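Local coordinates for protein peptidoglycan D,D-transpeptidase PbpA (Mycobacterium tuberculosis, PDB 3UPN) that probably cross-links cell-wall peptidoglycan as a penicillin-binding D,D-transpeptidase and probably helps to regulate cell length, at residues 104-109 / 339-344; 247-252 / 371-376; 321-326 / 413-418. All coordinates share one frame; numbering follows the deposited sequence.

Contact 1: 104-109 / 339-344; sequences NVDTTI and VGSLKG
Asn104 and Lys343 form the first hydrogen-bonded pair of an antiparallel join, their backbones exchanging N-H and carbonyl in both directions. Lys343 N gives Asn104 O a bond of 2.8 Å, and two residues on Asp106 N bonds Ser341 O at 2.9 Å. The regular register then breaks. Asp106 O accepts from Ser341 N at 3.2 Å and from Gly340 N at 2.8 Å, both donors in its carbonyl plane, so Gly340 and Ser341 together face one residue: a classic beta bulge. Beyond it Thr107 pairs with Val339, one position out of step, and the methyl CG2 of Thr108 rests near Gly340 N.

Apolar contact is gathered on the face carrying Val105 and Leu342. With CG1 of Val105 anti to its own N (chi1 177°), that methyl meets Val339 CG1 at 3.9 Å, the two side chains crossing nearly at right angles, while CG2 lies alongside Leu342 CD2. Leu79 and Ile78 of helix 76-80 cover this face.

Polar side chains occupy the other face. Asp106 OD2 touches Lys343 CD at 3.3 Å, yet the lysine chain is bent at chi2 (77°) and chi4, and its NZ stays 4.8 Å from Asp106 OD2, making instead a weak bond to Asn349. Asp106 OD1 is bonded to Thr27 of strand 26-28. The five cross-strand backbone bonds join strand 339-343 to the N-terminal part of the mixed sheet, and the opposite charges of Asp106 and Lys343 probably add only a diffuse attraction.

Contact 2: 247-252 / 371-376; sequences EAFVKS and TELMVG. With IM2 ((5R)-5-[(1S,2R)-1-formyl-2-hydroxypropyl]-3-[(2-{[(E)-iminomethyl]amino}ethyl)sulfanyl]-4,5-dihydro-1H-pyrrole-2-carbox ylic acid), chain C.
Phe249 holds CG anti to its backbone N (chi1 -175°), which carries the ring out to helix 364-380, where the backbone of Leu373 places CB over one ring face. This is a CH-pi contact: Leu373 CB stands 4.0 Å from the centroid of the Phe249 ring, displaced toward the rim on the CD2 side. With Leu373 CG anti to its carbonyl carbon (chi1 -63°), the methyl CD1 is steered along the ring root, 3.8 Å from Phe249 CG and close to CD1 of the ring. The main chain joins in where Leu373 O comes to 3.5 Å from Phe249 CE2. At the far end of the ring, Met374 CG approaches Phe249 CZ obliquely at 3.9 Å. Val197 and Thr200 of helix 196-205 and Phe257 of helix 255-264 also pack on Phe249, enclosing it among helices of the transpeptidase domain.

One residue along, Val250 uses a single branch: its CG1 lies 3.5 Å from Leu373 O and also against Gly376 C, where the lack of a side chain on Gly376 allows the close approach. Past Val250 the helix finishes in a Schellman motif, and Ser252, with positive phi (53°), leaves the helical path and stands at the ligand. Ser252 opens the Ser-Xaa-Asn signature of penicillin-binding proteins. Its OG accepts a weak bond of 3.0 Å from N4 of IM2, a ring-opened carbapenem, and is hydrogen-bonded to Lys196 and Lys395, with a weaker link to Ser193, probably the serine that forms the acyl-ester intermediate. IM2 is also hydrogen-bonded to Thr396 OG1.

Contact 3: 321-326 / 413-418; sequences AEIAAT and WYIAFA
Ala324 turns its methyl toward strand 413-418 and sets the closest part of the helix-to-strand packing. Its CB comes to 3.9 Å from Ala416 O, so the methyl meets backbone, while the CB of Ala416 itself points away from the helix, and its methyl touches neighbouring Ser394. Along the strand the ring of Phe417 approaches the helix: its CD2 lies 3.5 Å from Ala324 O, which reaches the ring obliquely. Because CG of Phe417 sits between its own N and carbonyl carbon (chi1 62°), the ring rises from the strand beside the helix, where Ile327 and Ala328 also touch it.

The helix belongs to one of the layers flanking the five-stranded antiparallel sheet of the transpeptidase domain, as in other penicillin-binding proteins. Here its axis runs 29° from the strand direction at a closest approach of 7.5 Å, a separation consistent with the small Ala324 and Ala416 where the two come nearest. Ala321 and Ala325 of the same helix lean on Ala428 and Ala426 of the adjoining strand 425-431.

Packing is looser around Ile415. Ala324 CB stands 4.3 Å from Ile415 CB, and the end of the isoleucine, CD1, lies 4.5 Å from Ile323 CG2, at the limit of contact. Farther round the helix the partly exposed Glu322 turns off the strand. Its carbonyl is held within the helix itself: Thr326 OG1 bonds Glu322 O at 2.6 Å, from the face of that carbonyl opposite the one met by Thr326 N.

From the N terminus the chain first lays down 104-109, then opens contact 2 at 247-252 and contact 3 at 321-326 before 339-344 closes contact 1. Contact 2 closes next, at 371-376, and contact 3 last, at 413-418. Each of the three loops thus crosses the other two, and none nests. Contact 1 ties a late strand into the mixed sheet of the N-terminal region; its centre lies about 39 Å from that of contact 2. Contacts 2 and 3 adjoin within the transpeptidase domain, linking helices beside the active site to the five-stranded sheet: Phe417 CE2 packs against Met374 SD at 4.0 Å, and Phe417 CZ lies near Thr371 OG1.

Contact 1: 104-109 / 339-344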
ATOM      1  N   ASN A 104       9.926  23.333  -4.361  1.00 41.19           N
ATOM      2  CA  ASN A 104       8.677  22.593  -4.170  1.00 40.68           C
ATOM      3  C   ASN A 104       8.806  21.131  -4.551  1.00 40.03           C
ATOM      4  O   ASN A 104       9.568  20.772  -5.465  1.00 40.03           O
ATOM      5  CB  ASN A 104       7.534  23.218  -4.977  1.00 41.18           C
ATOM      6  CG  ASN A 104       7.003  24.487  -4.347  1.00 43.00           C
ATOM      7  OD1 ASN A 104       7.560  24.992  -3.384  1.00 42.97           O
ATOM      8  ND2 ASN A 104       5.908  25.000  -4.885  1.00 46.49           N
ATOM      9  N   VAL A 105       8.064  20.302  -3.824  1.00 38.92           N
ATOM     10  CA  VAL A 105       7.956  18.873  -4.088  1.00 38.38           C
ATOM     11  C   VAL A 105       6.534  18.561  -4.529  1.00 38.53           C
ATOM     12  O   VAL A 105       5.603  18.635  -3.727  1.00 38.18           O
ATOM     13  CB  VAL A 105       8.317  18.048  -2.837  1.00 37.96           C
ATOM     14  CG1 VAL A 105       8.120  16.547  -3.097  1.00 37.17           C
ATOM     15  CG2 VAL A 105       9.755  18.339  -2.411  1.00 36.37           C
ATOM     16  N   ASP A 106       6.363  18.236  -5.810  1.00 39.10           N
ATOM     17  CA  ASP A 106       5.054  17.836  -6.330  1.00 38.99           C
ATOM     18  C   ASP A 106       4.915  16.315  -6.300  1.00 37.79           C
ATOM     19  O   ASP A 106       5.598  15.605  -7.047  1.00 37.60           O
ATOM     20  CB  ASP A 106       4.824  18.346  -7.761  1.00 40.71           C
ATOM     21  CG  ASP A 106       4.854  19.879  -7.878  1.00 44.04           C
ATOM     22  OD1 ASP A 106       4.732  20.608  -6.848  1.00 47.31           O
ATOM     23  OD2 ASP A 106       4.988  20.357  -9.036  1.00 45.88           O
ATOM     24  N   THR A 107       4.019  15.830  -5.438  1.00 36.37           N
ATOM     25  CA  THR A 107       3.769  14.397  -5.261  1.00 34.67           C
ATOM     26  C   THR A 107       2.873  13.866  -6.370  1.00 34.26           C
ATOM     27  O   THR A 107       2.287  14.639  -7.134  1.00 33.71           O
ATOM     28  CB  THR A 107       3.094  14.070  -3.887  1.00 34.05           C
ATOM     29  OG1 THR A 107       1.760  14.571  -3.884  1.00 34.25           O
ATOM     30  CG2 THR A 107       3.846  14.702  -2.721  1.00 33.86           C
ATOM     31  N   THR A 108       2.775  12.536  -6.424  1.00 33.62           N
ATOM     32  CA  THR A 108       1.906  11.817  -7.353  1.00 34.28           C
ATOM     33  C   THR A 108       0.499  11.571  -6.772  1.00 34.30           C
ATOM     34  O   THR A 108      -0.373  11.029  -7.463  1.00 34.55           O
ATOM     35  CB  THR A 108       2.517  10.452  -7.688  1.00 33.69           C
ATOM     36  OG1 THR A 108       2.840   9.783  -6.463  1.00 33.37           O
ATOM     37  CG2 THR A 108       3.785  10.617  -8.503  1.00 34.97           C
ATOM     38  N   ILE A 109       0.283  11.981  -5.515  1.00 34.07           N
ATOM     39  CA  ILE A 109      -0.996  11.781  -4.815  1.00 33.68           C
ATOM     40  C   ILE A 109      -2.124  12.529  -5.509  1.00 35.17           C
ATOM     41  O   ILE A 109      -1.981  13.714  -5.815  1.00 36.39           O
ATOM     42  CB  ILE A 109      -0.922  12.267  -3.334  1.00 33.97           C
ATOM     43  CG1 ILE A 109       0.183  11.541  -2.547  1.00 31.46           C
ATOM     44  CG2 ILE A 109      -2.321  12.173  -2.628  1.00 31.42           C
ATOM     45  CD1 ILE A 109      -0.026  10.029  -2.431  1.00 32.36           C
ATOM     46  N   VAL A 339       7.028  10.936  -5.782  1.00 35.77           N
ATOM     47  CA  VAL A 339       7.340  12.295  -6.213  1.00 37.49           C
ATOM     48  C   VAL A 339       7.340  12.415  -7.740  1.00 38.94           C
ATOM     49  O   VAL A 339       8.145  11.783  -8.413  1.00 39.54           O
ATOM     50  CB  VAL A 339       8.706  12.773  -5.615  1.00 38.06           C
ATOM     51  CG1 VAL A 339       9.051  14.194  -6.096  1.00 38.82           C
ATOM     52  CG2 VAL A 339       8.657  12.730  -4.082  1.00 37.86           C
ATOM     53  N   GLY A 340       6.426  13.208  -8.287  1.00 40.18           N
ATOM     54  CA  GLY A 340       6.343  13.382  -9.737  1.00 41.81           C
ATOM     55  C   GLY A 340       7.422  14.312 -10.266  1.00 44.06           C
ATOM     56  O   GLY A 340       8.081  14.011 -11.273  1.00 45.06           O
ATOM     57  N   SER A 341       7.607  15.450  -9.595  1.00 44.59           N
ATOM     58  CA  SER A 341       8.598  16.433 -10.022  1.00 46.24           C
ATOM     59  C   SER A 341       9.043  17.336  -8.869  1.00 46.25           C
ATOM     60  O   SER A 341       8.318  17.508  -7.886  1.00 45.51           O
ATOM     61  CB  SER A 341       8.063  17.269 -11.194  1.00 46.84           C
ATOM     62  OG  SER A 341       7.114  18.223 -10.757  1.00 49.15           O
ATOM     63  N   LEU A 342      10.253  17.879  -8.997  1.00 47.02           N
ATOM     64  CA  LEU A 342      10.790  18.870  -8.064  1.00 47.25           C
ATOM     65  C   LEU A 342      10.920  20.219  -8.771  1.00 48.80           C
ATOM     66  O   LEU A 342      11.486  20.293  -9.869  1.00 49.43           O
ATOM     67  CB  LEU A 342      12.152  18.418  -7.531  1.00 46.85           C
ATOM     68  CG  LEU A 342      12.247  17.029  -6.903  1.00 45.66           C
ATOM     69  CD1 LEU A 342      13.689  16.628  -6.752  1.00 44.61           C
ATOM     70  CD2 LEU A 342      11.517  16.976  -5.552  1.00 44.53           C
ATOM     71  N   LYS A 343      10.379  21.269  -8.149  1.00 49.45           N
ATOM     72  CA  LYS A 343      10.458  22.643  -8.667  1.00 51.55           C
ATOM     73  C   LYS A 343      11.381  23.529  -7.833  1.00 52.26           C
ATOM     74  O   LYS A 343      11.688  23.216  -6.678  1.00 51.55           O
ATOM     75  CB  LYS A 343       9.067  23.296  -8.720  1.00 51.67           C
ATOM     76  CG  LYS A 343       8.331  23.162 -10.063  1.00 53.85           C
ATOM     77  CD  LYS A 343       7.720  21.786 -10.262  1.00 53.80           C
ATOM     78  CE  LYS A 343       6.976  21.686 -11.595  1.00 55.59           C
ATOM     79  NZ  LYS A 343       7.866  21.271 -12.738  1.00 58.93           N
ATOM     80  N   GLY A 344      11.826  24.629  -8.437  1.00 54.03           N
ATOM     81  CA  GLY A 344      12.493  25.702  -7.717  1.00 55.16           C
ATOM     82  C   GLY A 344      11.468  26.726  -7.268  1.00 56.19           C
ATOM     83  O   GLY A 344      10.293  26.624  -7.629  1.00 55.81           O
TER

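Contact 2: 247-252 / 371-376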
ATOM      1  N   GLU A 247     -12.882 -22.394  -9.779  1.00 45.76           N
ATOM      2  CA  GLU A 247     -13.955 -22.444  -8.783  1.00 46.02           C
ATOM      3  C   GLU A 247     -13.407 -22.318  -7.353  1.00 45.06           C
ATOM      4  O   GLU A 247     -13.981 -21.608  -6.540  1.00 44.72           O
ATOM      5  CB  GLU A 247     -14.815 -23.712  -8.937  1.00 46.41           C
ATOM      6  CG  GLU A 247     -16.133 -23.640  -8.165  1.00 48.32           C
ATOM      7  CD  GLU A 247     -17.044 -24.849  -8.364  1.00 49.51           C
ATOM      8  OE1 GLU A 247     -16.560 -25.917  -8.793  1.00 51.47           O
ATOM      9  OE2 GLU A 247     -18.260 -24.719  -8.084  1.00 53.01           O
ATOM     10  N   ALA A 248     -12.302 -23.005  -7.060  1.00 44.42           N
ATOM     11  CA  ALA A 248     -11.666 -22.913  -5.751  1.00 43.89           C
ATOM     12  C   ALA A 248     -11.083 -21.509  -5.513  1.00 43.79           C
ATOM     13  O   ALA A 248     -11.115 -20.994  -4.388  1.00 42.40           O
ATOM     14  CB  ALA A 248     -10.592 -23.963  -5.614  1.00 43.56           C
ATOM     15  N   PHE A 249     -10.548 -20.900  -6.578  1.00 43.56           N
ATOM     16  CA  PHE A 249     -10.080 -19.515  -6.501  1.00 43.49           C
ATOM     17  C   PHE A 249     -11.208 -18.539  -6.179  1.00 44.45           C
ATOM     18  O   PHE A 249     -11.069 -17.735  -5.264  1.00 44.24           O
ATOM     19  CB  PHE A 249      -9.372 -19.061  -7.788  1.00 42.54           C
ATOM     20  CG  PHE A 249      -8.778 -17.674  -7.690  1.00 42.48           C
ATOM     21  CD1 PHE A 249      -7.416 -17.505  -7.430  1.00 41.85           C
ATOM     22  CD2 PHE A 249      -9.584 -16.538  -7.825  1.00 42.13           C
ATOM     23  CE1 PHE A 249      -6.854 -16.222  -7.330  1.00 41.54           C
ATOM     24  CE2 PHE A 249      -9.040 -15.256  -7.713  1.00 41.64           C
ATOM     25  CZ  PHE A 249      -7.666 -15.101  -7.475  1.00 41.47           C
ATOM     26  N   VAL A 250     -12.308 -18.584  -6.933  1.00 45.93           N
ATOM     27  CA  VAL A 250     -13.346 -17.562  -6.772  1.00 47.57           C
ATOM     28  C   VAL A 250     -14.149 -17.690  -5.471  1.00 48.75           C
ATOM     29  O   VAL A 250     -14.700 -16.699  -4.980  1.00 48.33           O
ATOM     30  CB  VAL A 250     -14.279 -17.408  -8.007  1.00 47.86           C
ATOM     31  CG1 VAL A 250     -13.462 -17.314  -9.313  1.00 47.79           C
ATOM     32  CG2 VAL A 250     -15.323 -18.501  -8.057  1.00 50.42           C
ATOM     33  N   LYS A 251     -14.205 -18.904  -4.928  1.00 50.08           N
ATOM     34  CA  LYS A 251     -14.916 -19.173  -3.674  1.00 52.06           C
ATOM     35  C   LYS A 251     -13.928 -19.248  -2.504  1.00 52.03           C
ATOM     36  O   LYS A 251     -14.317 -19.482  -1.362  1.00 52.08           O
ATOM     37  CB  LYS A 251     -15.751 -20.462  -3.788  1.00 53.38           C
ATOM     38  CG  LYS A 251     -16.941 -20.361  -4.752  1.00 55.44           C
ATOM     39  CD  LYS A 251     -18.075 -21.331  -4.393  1.00 60.16           C
ATOM     40  CE  LYS A 251     -17.858 -22.726  -4.979  1.00 62.10           C
ATOM     41  NZ  LYS A 251     -19.131 -23.504  -5.051  1.00 64.60           N
ATOM     42  N   SER A 252     -12.644 -19.046  -2.817  1.00 52.04           N
ATOM     43  CA  SER A 252     -11.565 -18.956  -1.827  1.00 52.43           C
ATOM     44  C   SER A 252     -11.516 -20.144  -0.867  1.00 53.45           C
ATOM     45  O   SER A 252     -11.437 -19.966   0.349  1.00 53.97           O
ATOM     46  CB  SER A 252     -11.663 -17.639  -1.048  1.00 52.29           C
ATOM     47  OG  SER A 252     -10.381 -17.194  -0.633  1.00 52.53           O
ATOM     48  N   THR A 371      -6.355 -12.385 -14.135  1.00 40.45           N
ATOM     49  CA  THR A 371      -7.377 -11.338 -14.279  1.00 41.54           C
ATOM     50  C   THR A 371      -8.798 -11.918 -14.358  1.00 42.51           C
ATOM     51  O   THR A 371      -9.702 -11.465 -13.637  1.00 42.89           O
ATOM     52  CB  THR A 371      -7.088 -10.446 -15.502  1.00 41.76           C
ATOM     53  OG1 THR A 371      -5.826  -9.813 -15.315  1.00 43.18           O
ATOM     54  CG2 THR A 371      -8.139  -9.363 -15.671  1.00 42.16           C
ATOM     55  N   GLU A 372      -8.987 -12.904 -15.241  1.00 42.89           N
ATOM     56  CA  GLU A 372     -10.254 -13.605 -15.373  1.00 43.46           C
ATOM     57  C   GLU A 372     -10.695 -14.154 -14.023  1.00 42.31           C
ATOM     58  O   GLU A 372     -11.843 -13.974 -13.621  1.00 42.80           O
ATOM     59  CB  GLU A 372     -10.137 -14.757 -16.396  1.00 43.87           C
ATOM     60  CG  GLU A 372      -9.850 -14.318 -17.835  1.00 45.52           C
ATOM     61  CD  GLU A 372      -9.524 -15.488 -18.777  1.00 46.62           C
ATOM     62  OE1 GLU A 372      -9.901 -16.651 -18.475  1.00 47.36           O
ATOM     63  OE2 GLU A 372      -8.887 -15.233 -19.828  1.00 49.83           O
ATOM     64  N   LEU A 373      -9.782 -14.815 -13.316  1.00 41.06           N
ATOM     65  CA  LEU A 373     -10.129 -15.421 -12.031  1.00 40.87           C
ATOM     66  C   LEU A 373     -10.545 -14.362 -11.001  1.00 40.70           C
ATOM     67  O   LEU A 373     -11.461 -14.589 -10.199  1.00 40.69           O
ATOM     68  CB  LEU A 373      -8.963 -16.249 -11.476  1.00 40.32           C
ATOM     69  CG  LEU A 373      -8.409 -17.482 -12.194  1.00 41.26           C
ATOM     70  CD1 LEU A 373      -7.631 -18.349 -11.210  1.00 40.71           C
ATOM     71  CD2 LEU A 373      -9.491 -18.296 -12.883  1.00 41.60           C
ATOM     72  N   MET A 374      -9.864 -13.213 -11.039  1.00 39.70           N
ATOM     73  CA  MET A 374     -10.113 -12.118 -10.112  1.00 39.63           C
ATOM     74  C   MET A 374     -11.422 -11.397 -10.439  1.00 40.00           C
ATOM     75  O   MET A 374     -12.111 -10.944  -9.533  1.00 39.74           O
ATOM     76  CB  MET A 374      -8.923 -11.133 -10.091  1.00 38.56           C
ATOM     77  CG  MET A 374      -7.649 -11.706  -9.458  1.00 37.34           C
ATOM     78  SD  MET A 374      -6.240 -10.561  -9.391  1.00 39.84           S
ATOM     79  CE  MET A 374      -6.770  -9.413  -8.120  1.00 34.72           C
ATOM     80  N   VAL A 375     -11.755 -11.277 -11.723  1.00 40.70           N
ATOM     81  CA  VAL A 375     -13.071 -10.758 -12.117  1.00 42.18           C
ATOM     82  C   VAL A 375     -14.187 -11.673 -11.607  1.00 43.05           C
ATOM     83  O   VAL A 375     -15.250 -11.198 -11.221  1.00 43.70           O
ATOM     84  CB  VAL A 375     -13.204 -10.562 -13.644  1.00 43.17           C
ATOM     85  CG1 VAL A 375     -14.665 -10.352 -14.053  1.00 44.50           C
ATOM     86  CG2 VAL A 375     -12.378  -9.382 -14.086  1.00 42.91           C
ATOM     87  N   GLY A 376     -13.920 -12.976 -11.589  1.00 43.11           N
ATOM     88  CA  GLY A 376     -14.852 -13.961 -11.053  1.00 44.19           C
ATOM     89  C   GLY A 376     -14.970 -13.859  -9.544  1.00 44.10           C
ATOM     90  O   GLY A 376     -16.065 -13.890  -9.016  1.00 44.17           O
TER
HETATM   91  C7  IM2 C 800      -8.721 -16.477   3.265  1.00 56.87           C
HETATM   92  C2  IM2 C 800     -12.856 -15.397   3.351  1.00 67.49           C
HETATM   93  C6  IM2 C 800      -9.976 -16.793   4.092  1.00 60.44           C
HETATM   94  C5  IM2 C 800     -11.263 -17.156   3.322  1.00 63.48           C
HETATM   95  C3  IM2 C 800     -12.341 -15.463   2.126  1.00 67.16           C
HETATM   96  O7  IM2 C 800      -7.665 -16.325   3.866  1.00 58.92           O
HETATM   97  C61 IM2 C 800      -9.655 -17.783   5.241  1.00 60.96           C
HETATM   98  O62 IM2 C 800      -8.278 -18.189   5.265  1.00 60.68           O
HETATM   99  C62 IM2 C 800     -10.532 -19.037   5.274  1.00 62.28           C
HETATM  100  N4  IM2 C 800     -11.352 -16.343   2.107  1.00 65.38           N
HETATM  101  C31 IM2 C 800     -12.745 -14.737   0.927  1.00 68.38           C
HETATM  102  O31 IM2 C 800     -13.641 -15.207   0.181  1.00 68.95           O
HETATM  103  O32 IM2 C 800     -12.176 -13.654   0.679  1.00 69.46           O
HETATM  104  S21 IM2 C 800     -13.705 -14.113   4.030  1.00 69.76           S
HETATM  105  C22 IM2 C 800     -15.170 -13.723   3.113  1.00 68.88           C
HETATM  106  C23 IM2 C 800     -15.121 -12.273   2.627  1.00 68.93           C
HETATM  107  N24 IM2 C 800     -16.127 -12.162   1.572  1.00 68.89           N
HETATM  108  C25 IM2 C 800     -16.155 -11.177   0.849  1.00 67.77           C
HETATM  109  N26 IM2 C 800     -16.226 -10.073   0.324  1.00 66.49           N
HETATM  110  C1  IM2 C 800     -12.490 -16.648   4.101  1.00 65.49           C

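Contact 3: 321-326 / 413-418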
ATOM      1  N   ALA A 321      -0.720  -4.063  -3.025  1.00 29.81           N
ATOM      2  CA  ALA A 321      -1.221  -3.215  -4.111  1.00 30.48           C
ATOM      3  C   ALA A 321      -0.405  -3.390  -5.409  1.00 31.19           C
ATOM      4  O   ALA A 321      -0.957  -3.299  -6.506  1.00 31.35           O
ATOM      5  CB  ALA A 321      -1.263  -1.733  -3.700  1.00 29.29           C
ATOM      6  N   GLU A 322       0.900  -3.634  -5.269  1.00 31.88           N
ATOM      7  CA  GLU A 322       1.790  -3.844  -6.428  1.00 33.07           C
ATOM      8  C   GLU A 322       1.532  -5.179  -7.133  1.00 32.97           C
ATOM      9  O   GLU A 322       1.614  -5.261  -8.360  1.00 34.05           O
ATOM     10  CB  GLU A 322       3.245  -3.805  -5.996  1.00 33.41           C
ATOM     11  CG  GLU A 322       3.797  -2.467  -5.649  1.00 35.93           C
ATOM     12  CD  GLU A 322       5.307  -2.553  -5.488  1.00 42.00           C
ATOM     13  OE1 GLU A 322       5.789  -2.410  -4.341  1.00 42.88           O
ATOM     14  OE2 GLU A 322       6.007  -2.816  -6.507  1.00 44.29           O
ATOM     15  N   ILE A 323       1.257  -6.220  -6.356  1.00 32.54           N
ATOM     16  CA  ILE A 323       0.802  -7.501  -6.904  1.00 33.16           C
ATOM     17  C   ILE A 323      -0.414  -7.269  -7.812  1.00 33.11           C
ATOM     18  O   ILE A 323      -0.430  -7.707  -8.959  1.00 32.87           O
ATOM     19  CB  ILE A 323       0.477  -8.518  -5.772  1.00 33.10           C
ATOM     20  CG1 ILE A 323       1.779  -9.082  -5.196  1.00 32.61           C
ATOM     21  CG2 ILE A 323      -0.473  -9.634  -6.263  1.00 34.04           C
ATOM     22  CD1 ILE A 323       1.617  -9.741  -3.822  1.00 33.79           C
ATOM     23  N   ALA A 324      -1.408  -6.537  -7.307  1.00 33.01           N
ATOM     24  CA  ALA A 324      -2.584  -6.228  -8.112  1.00 33.48           C
ATOM     25  C   ALA A 324      -2.222  -5.393  -9.340  1.00 33.66           C
ATOM     26  O   ALA A 324      -2.697  -5.688 -10.440  1.00 34.02           O
ATOM     27  CB  ALA A 324      -3.697  -5.555  -7.275  1.00 33.02           C
ATOM     28  N   ALA A 325      -1.393  -4.355  -9.149  1.00 33.52           N
ATOM     29  CA  ALA A 325      -0.924  -3.505 -10.254  1.00 33.46           C
ATOM     30  C   ALA A 325      -0.096  -4.235 -11.319  1.00 33.63           C
ATOM     31  O   ALA A 325      -0.116  -3.842 -12.481  1.00 33.68           O
ATOM     32  CB  ALA A 325      -0.126  -2.271  -9.727  1.00 33.35           C
ATOM     33  N   THR A 326       0.686  -5.225 -10.900  1.00 33.61           N
ATOM     34  CA  THR A 326       1.476  -6.046 -11.814  1.00 34.58           C
ATOM     35  C   THR A 326       0.560  -6.895 -12.742  1.00 35.56           C
ATOM     36  O   THR A 326       0.781  -6.953 -13.960  1.00 35.83           O
ATOM     37  CB  THR A 326       2.409  -6.979 -11.030  1.00 34.37           C
ATOM     38  OG1 THR A 326       3.254  -6.206 -10.172  1.00 35.60           O
ATOM     39  CG2 THR A 326       3.275  -7.821 -11.964  1.00 35.87           C
ATOM     40  N   TRP A 413      -8.459  -7.993   4.258  1.00 34.40           N
ATOM     41  CA  TRP A 413      -7.764  -7.488   3.060  1.00 33.09           C
ATOM     42  C   TRP A 413      -8.693  -7.387   1.857  1.00 32.78           C
ATOM     43  O   TRP A 413      -9.637  -8.154   1.736  1.00 33.14           O
ATOM     44  CB  TRP A 413      -6.653  -8.441   2.633  1.00 32.00           C
ATOM     45  CG  TRP A 413      -5.371  -8.462   3.403  1.00 30.56           C
ATOM     46  CD1 TRP A 413      -5.004  -9.375   4.334  1.00 31.16           C
ATOM     47  CD2 TRP A 413      -4.231  -7.594   3.218  1.00 30.96           C
ATOM     48  NE1 TRP A 413      -3.716  -9.122   4.773  1.00 32.22           N
ATOM     49  CE2 TRP A 413      -3.222  -8.034   4.103  1.00 30.54           C
ATOM     50  CE3 TRP A 413      -3.975  -6.476   2.398  1.00 29.76           C
ATOM     51  CZ2 TRP A 413      -1.963  -7.404   4.196  1.00 30.21           C
ATOM     52  CZ3 TRP A 413      -2.732  -5.858   2.484  1.00 30.69           C
ATOM     53  CH2 TRP A 413      -1.737  -6.325   3.386  1.00 29.87           C
ATOM     54  N   TYR A 414      -8.398  -6.443   0.968  1.00 32.23           N
ATOM     55  CA  TYR A 414      -8.995  -6.377  -0.373  1.00 31.57           C
ATOM     56  C   TYR A 414      -7.925  -5.805  -1.303  1.00 31.19           C
ATOM     57  O   TYR A 414      -7.358  -4.744  -1.033  1.00 29.44           O
ATOM     58  CB  TYR A 414     -10.198  -5.464  -0.358  1.00 31.84           C
ATOM     59  CG  TYR A 414     -10.957  -5.304  -1.652  1.00 32.44           C
ATOM     60  CD1 TYR A 414     -11.772  -6.342  -2.153  1.00 33.23           C
ATOM     61  CD2 TYR A 414     -10.931  -4.099  -2.345  1.00 32.26           C
ATOM     62  CE1 TYR A 414     -12.510  -6.180  -3.314  1.00 32.89           C
ATOM     63  CE2 TYR A 414     -11.665  -3.928  -3.529  1.00 33.76           C
ATOM     64  CZ  TYR A 414     -12.458  -4.974  -4.000  1.00 34.66           C
ATOM     65  OH  TYR A 414     -13.190  -4.814  -5.166  1.00 35.63           O
ATOM     66  N   ILE A 415      -7.611  -6.538  -2.364  1.00 31.00           N
ATOM     67  CA  ILE A 415      -6.741  -6.028  -3.432  1.00 31.24           C
ATOM     68  C   ILE A 415      -7.552  -6.044  -4.723  1.00 32.28           C
ATOM     69  O   ILE A 415      -8.352  -6.964  -4.964  1.00 32.48           O
ATOM     70  CB  ILE A 415      -5.420  -6.837  -3.558  1.00 30.92           C
ATOM     71  CG1 ILE A 415      -5.674  -8.306  -3.973  1.00 31.17           C
ATOM     72  CG2 ILE A 415      -4.621  -6.757  -2.240  1.00 30.49           C
ATOM     73  CD1 ILE A 415      -4.408  -9.080  -4.254  1.00 31.99           C
ATOM     74  N   ALA A 416      -7.385  -5.019  -5.541  1.00 32.59           N
ATOM     75  CA  ALA A 416      -8.202  -4.911  -6.728  1.00 33.87           C
ATOM     76  C   ALA A 416      -7.609  -3.990  -7.775  1.00 34.00           C
ATOM     77  O   ALA A 416      -6.729  -3.181  -7.481  1.00 33.88           O
ATOM     78  CB  ALA A 416      -9.605  -4.453  -6.353  1.00 34.39           C
ATOM     79  N   PHE A 417      -8.093  -4.138  -9.003  1.00 34.93           N
ATOM     80  CA  PHE A 417      -7.810  -3.187 -10.071  1.00 35.73           C
ATOM     81  C   PHE A 417      -9.028  -2.983 -10.967  1.00 37.26           C
ATOM     82  O   PHE A 417      -9.905  -3.834 -11.016  1.00 37.71           O
ATOM     83  CB  PHE A 417      -6.537  -3.555 -10.845  1.00 35.34           C
ATOM     84  CG  PHE A 417      -6.585  -4.893 -11.560  1.00 34.97           C
ATOM     85  CD1 PHE A 417      -7.064  -4.983 -12.865  1.00 36.14           C
ATOM     86  CD2 PHE A 417      -6.112  -6.044 -10.940  1.00 33.45           C
ATOM     87  CE1 PHE A 417      -7.091  -6.212 -13.543  1.00 37.55           C
ATOM     88  CE2 PHE A 417      -6.132  -7.276 -11.601  1.00 35.66           C
ATOM     89  CZ  PHE A 417      -6.617  -7.358 -12.907  1.00 36.02           C
ATOM     90  N   ALA A 418      -9.093  -1.842 -11.651  1.00 38.74           N
ATOM     91  CA  ALA A 418     -10.263  -1.504 -12.458  1.00 40.71           C
ATOM     92  C   ALA A 418      -9.979  -0.339 -13.401  1.00 41.91           C
ATOM     93  O   ALA A 418      -9.093   0.463 -13.123  1.00 41.19           O
ATOM     94  CB  ALA A 418     -11.449  -1.173 -11.558  1.00 41.29           C
TER